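Local coordinates for protein 2-hydroxy-3-oxopropionate reductase (Polaromonas sp. JS666, PDB 4DLL) that probably catalyses the NAD(P)H-dependent reduction of 2-hydroxy-3-oxopropionate (tartronate semialdehyde) to glycerate, at residues A[268-273]-A[292-297]; A[34-39]-A[48-53]; A[103-108]-A[132-137]. All blocks are in the same frame, centred on the assembly; numbering follows the deposited sequence.

How the interactions relate
Along the chain the contacts come in the order interaction 2, interaction 3, interaction 1, each closing before the next opens. Interactions 2 and 3 belong to the N-terminal dinucleotide-binding domain; their centres are 21 Å apart, and they meet where Leu37 CD2 of strand 33-37 packs 4.1 Å from Val104 CG1 of helix 98-107. Interaction 1 lies in the helical C-terminal part, where helices 262-278 and 284-301 pack together. Its centre is 31 Å from that of interaction 2, on the opposite side of the chain's centre, and 26 Å from that of interaction 3. The three contacts thus sample both parts of the two-domain architecture of the 3-hydroxyisobutyrate dehydrogenase family.

Interaction 1: A[268-273]-A[292-297]; sequences DMRNAL and LYAEGV
Met269 and Tyr293 form the apolar half of this helix-helix contact, which joins helices 262-278 and 284-301. The residue at 269 is selenomethionine, and the touch is made by its CG rather than by the selenium: Met269 CG lies 4.0 Å from Tyr293 CD1. The two side chains cross obliquely, and CG meets the phenol ring obliquely. On the methionine, CG stands beside the backbone N, opposite the carbonyl carbon (chi1 -53°), which carries it toward the tyrosine before the chain bends at its next two bonds. Both residues are buried, and both CB atoms are directed at the facing helix.

The second touch is made by a polar group against a methyl. Arg270 reaches across from the exposed border of the interface, and its NH2 comes within 3.9 Å of Ala294 CB. The methyl meets the guanidinium at its edge, close to its plane, so this is van der Waals contact and not a stack. The charge of Arg270 is met elsewhere, by a salt bridge from NE to Glu290, one turn before Ala294 on the same helix; the arginine therefore ties the two helices electrostatically while its far end rests on the alanine.

Helix 194-222 runs past the buried side of the pair. Tyr293 OH hydrogen-bonds to the carbonyl oxygen of Gly207 there and its side chain touches Ile210, while Met269 packs on Gln203, so three helices of the C-terminal domain meet around this contact.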
loop_
_atom_site.group_PDB
_atom_site.type_symbol
_atom_site.label_atom_id
_atom_site.label_comp_id
_atom_site.label_asym_id
_atom_site.label_seq_id
_atom_site.Cartn_x
_atom_site.Cartn_y
_atom_site.Cartn_z
ATOM N N ASP A 268 -10.406 14.990 -0.237
ATOM C CA ASP A 268 -8.982 14.869 0.099
ATOM C C ASP A 268 -8.158 15.057 -1.163
ATOM O O ASP A 268 -7.195 15.778 -1.137
ATOM C CB ASP A 268 -8.570 13.526 0.777
ATOM C CG ASP A 268 -9.400 13.167 2.000
ATOM O OD1 ASP A 268 -9.799 14.073 2.809
ATOM O OD2 ASP A 268 -9.640 11.929 2.150
HETATM N N MSE A 269 -8.533 14.412 -2.254
HETATM C CA MSE A 269 -7.818 14.607 -3.547
HETATM C C MSE A 269 -7.781 16.089 -3.997
HETATM O O MSE A 269 -6.730 16.589 -4.329
HETATM C CB MSE A 269 -8.388 13.713 -4.685
HETATM C CG MSE A 269 -8.478 12.200 -4.391
HETATM SE SE MSE A 269 -6.737 11.296 -3.834
HETATM C CE MSE A 269 -6.652 11.828 -1.949
ATOM N N ARG A 270 -8.934 16.764 -3.952
ATOM C CA ARG A 270 -9.071 18.168 -4.335
ATOM C C ARG A 270 -8.227 19.093 -3.462
ATOM O O ARG A 270 -7.467 19.914 -3.976
ATOM C CB ARG A 270 -10.546 18.613 -4.300
ATOM C CG ARG A 270 -11.510 17.770 -5.118
ATOM C CD ARG A 270 -11.722 18.384 -6.470
ATOM N NE ARG A 270 -12.700 17.708 -7.322
ATOM C CZ ARG A 270 -14.028 17.824 -7.247
ATOM N NH1 ARG A 270 -14.628 18.589 -6.344
ATOM N NH2 ARG A 270 -14.764 17.158 -8.104
ATOM N N ASN A 271 -8.340 18.961 -2.144
ATOM C CA ASN A 271 -7.414 19.681 -1.259
ATOM C C ASN A 271 -5.935 19.409 -1.502
ATOM O O ASN A 271 -5.099 20.279 -1.299
ATOM C CB ASN A 271 -7.739 19.421 0.206
ATOM C CG ASN A 271 -9.003 20.055 0.580
ATOM O OD1 ASN A 271 -9.331 21.082 0.034
ATOM N ND2 ASN A 271 -9.749 19.442 1.453
ATOM N N ALA A 272 -5.611 18.218 -1.943
ATOM C CA ALA A 272 -4.178 17.870 -2.140
ATOM C C ALA A 272 -3.718 18.570 -3.412
ATOM O O ALA A 272 -2.576 19.030 -3.508
ATOM C CB ALA A 272 -3.993 16.420 -2.298
ATOM N N LEU A 273 -4.636 18.661 -4.373
ATOM C CA LEU A 273 -4.311 19.272 -5.634
ATOM C C LEU A 273 -4.240 20.808 -5.544
ATOM O O LEU A 273 -3.369 21.399 -6.173
ATOM C CB LEU A 273 -5.251 18.779 -6.738
ATOM C CG LEU A 273 -5.076 17.349 -7.225
ATOM C CD1 LEU A 273 -6.043 17.124 -8.356
ATOM C CD2 LEU A 273 -3.602 16.974 -7.670
ATOM N N LEU A 292 -10.823 10.266 -11.569
ATOM C CA LEU A 292 -11.535 9.002 -11.371
ATOM C C LEU A 292 -12.538 9.067 -10.246
ATOM O O LEU A 292 -13.615 8.469 -10.332
ATOM C CB LEU A 292 -10.581 7.871 -11.108
ATOM C CG LEU A 292 -9.791 7.449 -12.315
ATOM C CD1 LEU A 292 -8.682 6.537 -11.778
ATOM C CD2 LEU A 292 -10.686 6.753 -13.379
ATOM N N TYR A 293 -12.176 9.784 -9.185
ATOM C CA TYR A 293 -13.099 9.948 -8.087
ATOM C C TYR A 293 -14.224 10.896 -8.488
ATOM O O TYR A 293 -15.364 10.680 -8.106
ATOM C CB TYR A 293 -12.387 10.425 -6.819
ATOM C CG TYR A 293 -11.775 9.302 -6.022
ATOM C CD1 TYR A 293 -10.401 9.089 -6.019
ATOM C CD2 TYR A 293 -12.577 8.443 -5.280
ATOM C CE1 TYR A 293 -9.842 8.051 -5.288
ATOM C CE2 TYR A 293 -12.025 7.385 -4.532
ATOM C CZ TYR A 293 -10.662 7.211 -4.542
ATOM O OH TYR A 293 -10.118 6.196 -3.838
ATOM N N ALA A 294 -13.877 11.946 -9.239
ATOM C CA ALA A 294 -14.858 12.916 -9.736
ATOM C C ALA A 294 -15.849 12.175 -10.621
ATOM O O ALA A 294 -17.050 12.385 -10.492
ATOM C CB ALA A 294 -14.173 14.091 -10.497
ATOM N N GLU A 295 -15.336 11.257 -11.456
ATOM C CA GLU A 295 -16.148 10.392 -12.339
ATOM C C GLU A 295 -17.004 9.389 -11.575
ATOM O O GLU A 295 -17.917 8.777 -12.131
ATOM C CB GLU A 295 -15.268 9.674 -13.378
ATOM C CG GLU A 295 -15.073 10.468 -14.684
ATOM C CD GLU A 295 -13.779 10.119 -15.446
ATOM O OE1 GLU A 295 -12.994 9.240 -14.986
ATOM O OE2 GLU A 295 -13.527 10.741 -16.521
ATOM N N GLY A 296 -16.707 9.211 -10.298
ATOM C CA GLY A 296 -17.524 8.364 -9.445
ATOM C C GLY A 296 -18.676 9.098 -8.773
ATOM O O GLY A 296 -19.798 8.579 -8.755
ATOM N N VAL A 297 -18.412 10.296 -8.225
ATOM C CA VAL A 297 -19.441 11.047 -7.503
ATOM C C VAL A 297 -20.608 11.397 -8.448
ATOM O O VAL A 297 -21.787 11.189 -8.100
ATOM C CB VAL A 297 -18.878 12.296 -6.777
#

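Interaction 2: A[34-39]-A[48-53]. With SO4 (sulfate ion), chain C.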
loop_
_atom_site.group_PDB
_atom_site.type_symbol
_atom_site.label_atom_id
_atom_site.label_comp_id
_atom_site.label_asym_id
_atom_site.label_seq_id
_atom_site.Cartn_x
_atom_site.Cartn_y
_atom_site.Cartn_z
ATOM N N ILE A 34 -10.640 19.001 29.074
ATOM C CA ILE A 34 -10.738 18.839 27.627
ATOM C C ILE A 34 -12.125 19.169 27.024
ATOM O O ILE A 34 -13.154 18.718 27.516
ATOM C CB ILE A 34 -10.306 17.442 27.202
ATOM C CG1 ILE A 34 -9.009 17.035 27.927
ATOM C CG2 ILE A 34 -10.117 17.383 25.684
ATOM C CD1 ILE A 34 -7.832 18.011 27.784
ATOM N N THR A 35 -12.136 19.961 25.951
ATOM C CA THR A 35 -13.369 20.179 25.194
ATOM C C THR A 35 -13.318 19.524 23.771
ATOM O O THR A 35 -12.323 19.652 23.058
ATOM C CB THR A 35 -13.657 21.695 25.096
ATOM O OG1 THR A 35 -13.790 22.250 26.423
ATOM C CG2 THR A 35 -14.934 21.986 24.282
ATOM N N PHE A 36 -14.356 18.781 23.399
ATOM C CA PHE A 36 -14.588 18.439 21.999
ATOM C C PHE A 36 -15.558 19.421 21.410
ATOM O O PHE A 36 -16.512 19.842 22.070
ATOM C CB PHE A 36 -15.155 17.013 21.790
ATOM C CG PHE A 36 -14.154 15.922 21.995
ATOM C CD1 PHE A 36 -12.866 16.214 22.432
ATOM C CD2 PHE A 36 -14.526 14.576 21.850
ATOM C CE1 PHE A 36 -11.915 15.205 22.652
ATOM C CE2 PHE A 36 -13.579 13.539 22.062
ATOM C CZ PHE A 36 -12.269 13.872 22.472
ATOM N N LEU A 37 -15.293 19.745 20.154
ATOM C CA LEU A 37 -16.129 20.511 19.271
ATOM C C LEU A 37 -16.471 19.595 18.084
ATOM O O LEU A 37 -15.629 19.321 17.284
ATOM C CB LEU A 37 -15.336 21.721 18.779
ATOM C CG LEU A 37 -15.476 23.072 19.457
ATOM C CD1 LEU A 37 -15.613 23.034 20.917
ATOM C CD2 LEU A 37 -14.408 24.077 19.072
ATOM N N GLY A 38 -17.704 19.114 17.986
ATOM C CA GLY A 38 -18.029 18.114 17.008
ATOM C C GLY A 38 -17.491 16.772 17.456
ATOM O O GLY A 38 -16.694 16.683 18.386
ATOM N N THR A 39 -17.926 15.711 16.805
ATOM C CA THR A 39 -17.436 14.381 17.147
ATOM C C THR A 39 -16.816 13.703 15.948
ATOM O O THR A 39 -16.247 12.642 16.095
ATOM C CB THR A 39 -18.543 13.478 17.707
ATOM O OG1 THR A 39 -19.721 13.618 16.899
ATOM C CG2 THR A 39 -18.850 13.868 19.142
ATOM N N ARG A 48 -14.215 8.131 25.242
ATOM C CA ARG A 48 -14.306 7.120 26.251
ATOM C C ARG A 48 -12.879 6.796 26.772
ATOM O O ARG A 48 -12.671 6.651 27.976
ATOM C CB ARG A 48 -15.073 5.937 25.654
ATOM C CG ARG A 48 -15.049 4.595 26.397
ATOM C CD ARG A 48 -14.843 3.474 25.347
ATOM N NE ARG A 48 -15.134 2.141 25.868
ATOM N N ARG A 49 -11.879 6.773 25.888
ATOM C CA ARG A 49 -10.524 6.563 26.381
ATOM C C ARG A 49 -10.101 7.780 27.176
ATOM O O ARG A 49 -9.303 7.685 28.104
ATOM C CB ARG A 49 -9.546 6.285 25.256
ATOM C CG ARG A 49 -9.990 5.186 24.317
ATOM C CD ARG A 49 -8.850 4.711 23.468
ATOM N NE ARG A 49 -8.204 3.556 24.073
ATOM C CZ ARG A 49 -7.019 3.559 24.694
ATOM N NH1 ARG A 49 -6.298 4.674 24.804
ATOM N NH2 ARG A 49 -6.541 2.422 25.199
ATOM N N LEU A 50 -10.668 8.922 26.808
ATOM C CA LEU A 50 -10.352 10.167 27.442
ATOM C C LEU A 50 -10.844 10.202 28.892
ATOM O O LEU A 50 -10.079 10.476 29.821
ATOM C CB LEU A 50 -10.970 11.311 26.649
ATOM C CG LEU A 50 -10.181 12.584 26.762
ATOM C CD1 LEU A 50 -8.779 12.252 26.307
ATOM C CD2 LEU A 50 -10.803 13.620 25.873
ATOM N N CYS A 51 -12.128 9.926 29.065
ATOM C CA CYS A 51 -12.705 9.767 30.407
ATOM C C CYS A 51 -11.979 8.647 31.161
ATOM O O CYS A 51 -11.555 8.859 32.273
ATOM C CB CYS A 51 -14.202 9.540 30.329
ATOM S SG CYS A 51 -14.972 10.750 29.229
ATOM N N GLU A 52 -11.778 7.501 30.521
ATOM C CA GLU A 52 -10.982 6.408 31.127
ATOM C C GLU A 52 -9.570 6.804 31.555
ATOM O O GLU A 52 -9.009 6.158 32.431
ATOM C CB GLU A 52 -10.886 5.196 30.217
ATOM C CG GLU A 52 -12.150 4.389 30.120
ATOM C CD GLU A 52 -12.036 3.370 29.039
ATOM O OE1 GLU A 52 -11.400 2.314 29.255
ATOM O OE2 GLU A 52 -12.569 3.622 27.940
ATOM N N ALA A 53 -8.980 7.837 30.963
ATOM C CA ALA A 53 -7.686 8.329 31.441
ATOM C C ALA A 53 -7.865 9.372 32.542
ATOM O O ALA A 53 -6.890 9.919 33.085
ATOM C CB ALA A 53 -6.866 8.887 30.291
HETATM S S SO4 C . -21.363 16.004 15.543
HETATM O O1 SO4 C . -20.083 15.719 14.894
HETATM O O2 SO4 C . -21.635 14.839 16.390
HETATM O O3 SO4 C . -21.333 17.299 16.238
HETATM O O4 SO4 C . -22.401 16.120 14.530
#
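Leu50 turns its CG opposite the backbone N (chi1 -151°), and this swings CD2 down onto Ile34 and Phe36, whose side chains rise from the strand to meet it. On Phe36, CG lies beside the backbone N and opposite the carbonyl carbon, an arrangement that extends the ring toward the helix. The setting is the first beta-alpha-beta unit of a Rossmann-type dinucleotide-binding fold: strand 33-37 leads through a glycine-rich turn into helix 43-52, which packs back over the strand.

A single methyl does the work. Leu50 CD2 sits 3.8 Å from Ile34 CG2 and 3.7 Å from Phe36 CZ, with CE1 of the same ring almost as near. Ile34 and Leu50 cross at a slant, whereas Phe36 and Leu50 approach from opposite directions, the methyl meeting the ring obliquely. All three residues are buried, and the leucine spans two strand residues that point to the same side of the sheet. Leu57 of the adjoining strand 56-60 touches all three, and Leu179 of helix 170-183 packs on both Ile34 and Leu50, which closes the apolar layer between sheet and helices.

Beyond the strand the chain turns through Gly38, whose positive phi (75°) would be unfavourable for most other residues; it is probably the first glycine of a GxGxxG motif. A sulfate, probably from the crystallisation liquor, lies at this turn and is also hydrogen-bonded to Arg62 N. Its position is consistent with a cofactor phosphate site. The backbone grips the ion with a nearly straight bond: Thr39 N donates to sulfate O1 over 2.9 Å, with an N-H...O angle of 167°.

Interaction 3: A[103-108]-A[132-137]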
loop_
_atom_site.group_PDB
_atom_site.type_symbol
_atom_site.label_atom_id
_atom_site.label_comp_id
_atom_site.label_asym_id
_atom_site.label_seq_id
_atom_site.Cartn_x
_atom_site.Cartn_y
_atom_site.Cartn_z
ATOM N N ASP A 103 -16.205 29.443 11.281
ATOM C CA ASP A 103 -17.458 29.935 11.827
ATOM C C ASP A 103 -17.501 29.702 13.333
ATOM O O ASP A 103 -17.551 30.656 14.127
ATOM C CB ASP A 103 -18.644 29.246 11.153
ATOM C CG ASP A 103 -19.963 29.914 11.490
ATOM O OD1 ASP A 103 -20.379 30.816 10.724
ATOM O OD2 ASP A 103 -20.567 29.575 12.537
ATOM N N VAL A 104 -17.436 28.437 13.731
ATOM C CA VAL A 104 -17.320 28.096 15.163
ATOM C C VAL A 104 -16.283 28.922 15.979
ATOM O O VAL A 104 -16.603 29.456 17.052
ATOM C CB VAL A 104 -17.113 26.585 15.377
ATOM C CG1 VAL A 104 -17.051 26.265 16.872
ATOM C CG2 VAL A 104 -18.268 25.843 14.758
ATOM N N LEU A 105 -15.063 29.039 15.456
ATOM C CA LEU A 105 -14.014 29.743 16.168
ATOM C C LEU A 105 -14.327 31.231 16.272
ATOM O O LEU A 105 -14.171 31.838 17.330
ATOM C CB LEU A 105 -12.673 29.552 15.445
ATOM C CG LEU A 105 -11.704 28.436 15.897
ATOM C CD1 LEU A 105 -10.474 28.462 14.997
ATOM C CD2 LEU A 105 -11.303 28.655 17.328
ATOM N N PHE A 106 -14.782 31.826 15.173
ATOM C CA PHE A 106 -14.937 33.278 15.140
ATOM C C PHE A 106 -16.395 33.745 15.091
ATOM O O PHE A 106 -16.803 34.501 15.956
ATOM C CB PHE A 106 -14.031 33.891 14.059
ATOM C CG PHE A 106 -12.604 33.395 14.145
ATOM C CD1 PHE A 106 -11.755 33.835 15.160
ATOM C CD2 PHE A 106 -12.127 32.447 13.241
ATOM C CE1 PHE A 106 -10.441 33.337 15.277
ATOM C CE2 PHE A 106 -10.810 31.943 13.346
ATOM C CZ PHE A 106 -9.977 32.375 14.370
ATOM N N ALA A 107 -17.207 33.274 14.150
ATOM C CA ALA A 107 -18.641 33.635 14.171
ATOM C C ALA A 107 -19.339 33.316 15.509
ATOM O O ALA A 107 -20.252 34.050 15.925
ATOM C CB ALA A 107 -19.398 32.949 13.024
ATOM N N GLN A 108 -18.932 32.206 16.146
ATOM C CA GLN A 108 -19.561 31.690 17.365
ATOM C C GLN A 108 -18.735 32.008 18.619
ATOM O O GLN A 108 -19.096 31.640 19.709
ATOM C CB GLN A 108 -19.824 30.168 17.250
ATOM C CG GLN A 108 -21.083 29.794 16.487
ATOM C CD GLN A 108 -21.549 28.329 16.721
ATOM O OE1 GLN A 108 -21.629 27.541 15.765
ATOM N NE2 GLN A 108 -21.851 27.964 17.989
ATOM N N ARG A 132 -2.596 27.316 8.801
ATOM C CA ARG A 132 -1.665 28.434 9.118
ATOM C C ARG A 132 -2.403 29.752 9.478
ATOM O O ARG A 132 -2.008 30.441 10.429
ATOM C CB ARG A 132 -0.584 28.672 8.017
ATOM C CG ARG A 132 0.421 27.507 7.783
ATOM C CD ARG A 132 1.461 27.835 6.706
ATOM N NE ARG A 132 0.837 28.264 5.453
ATOM C CZ ARG A 132 0.540 27.478 4.402
ATOM N NH1 ARG A 132 0.818 26.168 4.398
ATOM N NH2 ARG A 132 -0.034 28.029 3.316
ATOM N N ASP A 133 -3.450 30.069 8.703
ATOM C CA ASP A 133 -4.402 31.163 8.938
ATOM C C ASP A 133 -5.068 31.105 10.330
ATOM O O ASP A 133 -5.094 32.101 11.081
ATOM C CB ASP A 133 -5.416 31.160 7.780
ATOM C CG ASP A 133 -6.531 32.208 7.901
ATOM O OD1 ASP A 133 -6.262 33.374 8.285
ATOM O OD2 ASP A 133 -7.702 31.881 7.532
ATOM N N HIS A 134 -5.586 29.937 10.711
ATOM C CA HIS A 134 -6.175 29.754 12.059
ATOM C C HIS A 134 -5.133 29.841 13.154
ATOM O O HIS A 134 -5.367 30.426 14.202
ATOM C CB HIS A 134 -6.940 28.420 12.160
ATOM C CG HIS A 134 -8.085 28.335 11.229
ATOM N ND1 HIS A 134 -8.789 27.175 11.024
ATOM C CD2 HIS A 134 -8.622 29.258 10.389
ATOM C CE1 HIS A 134 -9.727 27.382 10.116
ATOM N NE2 HIS A 134 -9.653 28.636 9.714
ATOM N N ALA A 135 -3.965 29.293 12.897
ATOM C CA ALA A 135 -2.857 29.401 13.835
ATOM C C ALA A 135 -2.433 30.889 14.053
ATOM O O ALA A 135 -2.151 31.297 15.196
ATOM C CB ALA A 135 -1.713 28.583 13.308
ATOM N N ALA A 136 -2.446 31.707 12.969
ATOM C CA ALA A 136 -2.109 33.151 13.091
ATOM C C ALA A 136 -3.163 33.908 13.939
ATOM O O ALA A 136 -2.774 34.586 14.900
ATOM C CB ALA A 136 -1.897 33.824 11.682
ATOM N N ARG A 137 -4.468 33.752 13.618
ATOM C CA ARG A 137 -5.539 34.424 14.370
ATOM C C ARG A 137 -5.516 34.065 15.850
ATOM O O ARG A 137 -5.466 34.954 16.707
ATOM C CB ARG A 137 -6.940 34.127 13.843
ATOM C CG ARG A 137 -7.077 34.057 12.366
ATOM C CD ARG A 137 -7.478 35.319 11.694
ATOM N NE ARG A 137 -8.908 35.606 11.877
ATOM C CZ ARG A 137 -9.904 35.105 11.133
ATOM N NH1 ARG A 137 -9.667 34.244 10.139
ATOM N NH2 ARG A 137 -11.157 35.463 11.398
#
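Phe106 and Arg137 lie flat against each other, ring on guanidinium, with their planes only 14° apart and their centres 4.1 Å from one another. The stack is a cation-pi contact: Arg137 CZ stands over the face of the ring, 15° off its normal. Within it Arg137 NH2 is displaced toward the rim and sits 3.7 Å from Phe106 CG, while CE2 of the ring lies over the centre of the guanidinium. The arginine can fold back in this way because its chain bends at both chi2 (-93°) and chi3, so that its aliphatic root also touches the ring: Arg137 CB is 3.5 Å from Phe106 CZ. The opposite face of the phenyl is met by CB of its own neighbour, Leu105, which leaves the ring sandwiched.

Leu105 and His134 add a looser touch on the buried side, where Leu105 CD1 lies 4.5 Å from His134 CG and meets the imidazole obliquely. An alanine in place of Phe106 would leave the Arg137 guanidinium without its aromatic platform and is likely to let it swing away from helix 98-107.

Helices 98-107 and 128-140 are joined here within the dinucleotide-binding domain; His134 also packs on Val101 and Phe106 on Ala111 of helix 110-113. Asp133, one turn earlier, lies in a long ion pair with Arg137 through NH1 and OD1. Cation-pi attraction, dispersion and this weak ionic pull thus act on one partly exposed arginine, so the interface is held by a charged group lying on an aromatic face rather than by hydrogen bonds.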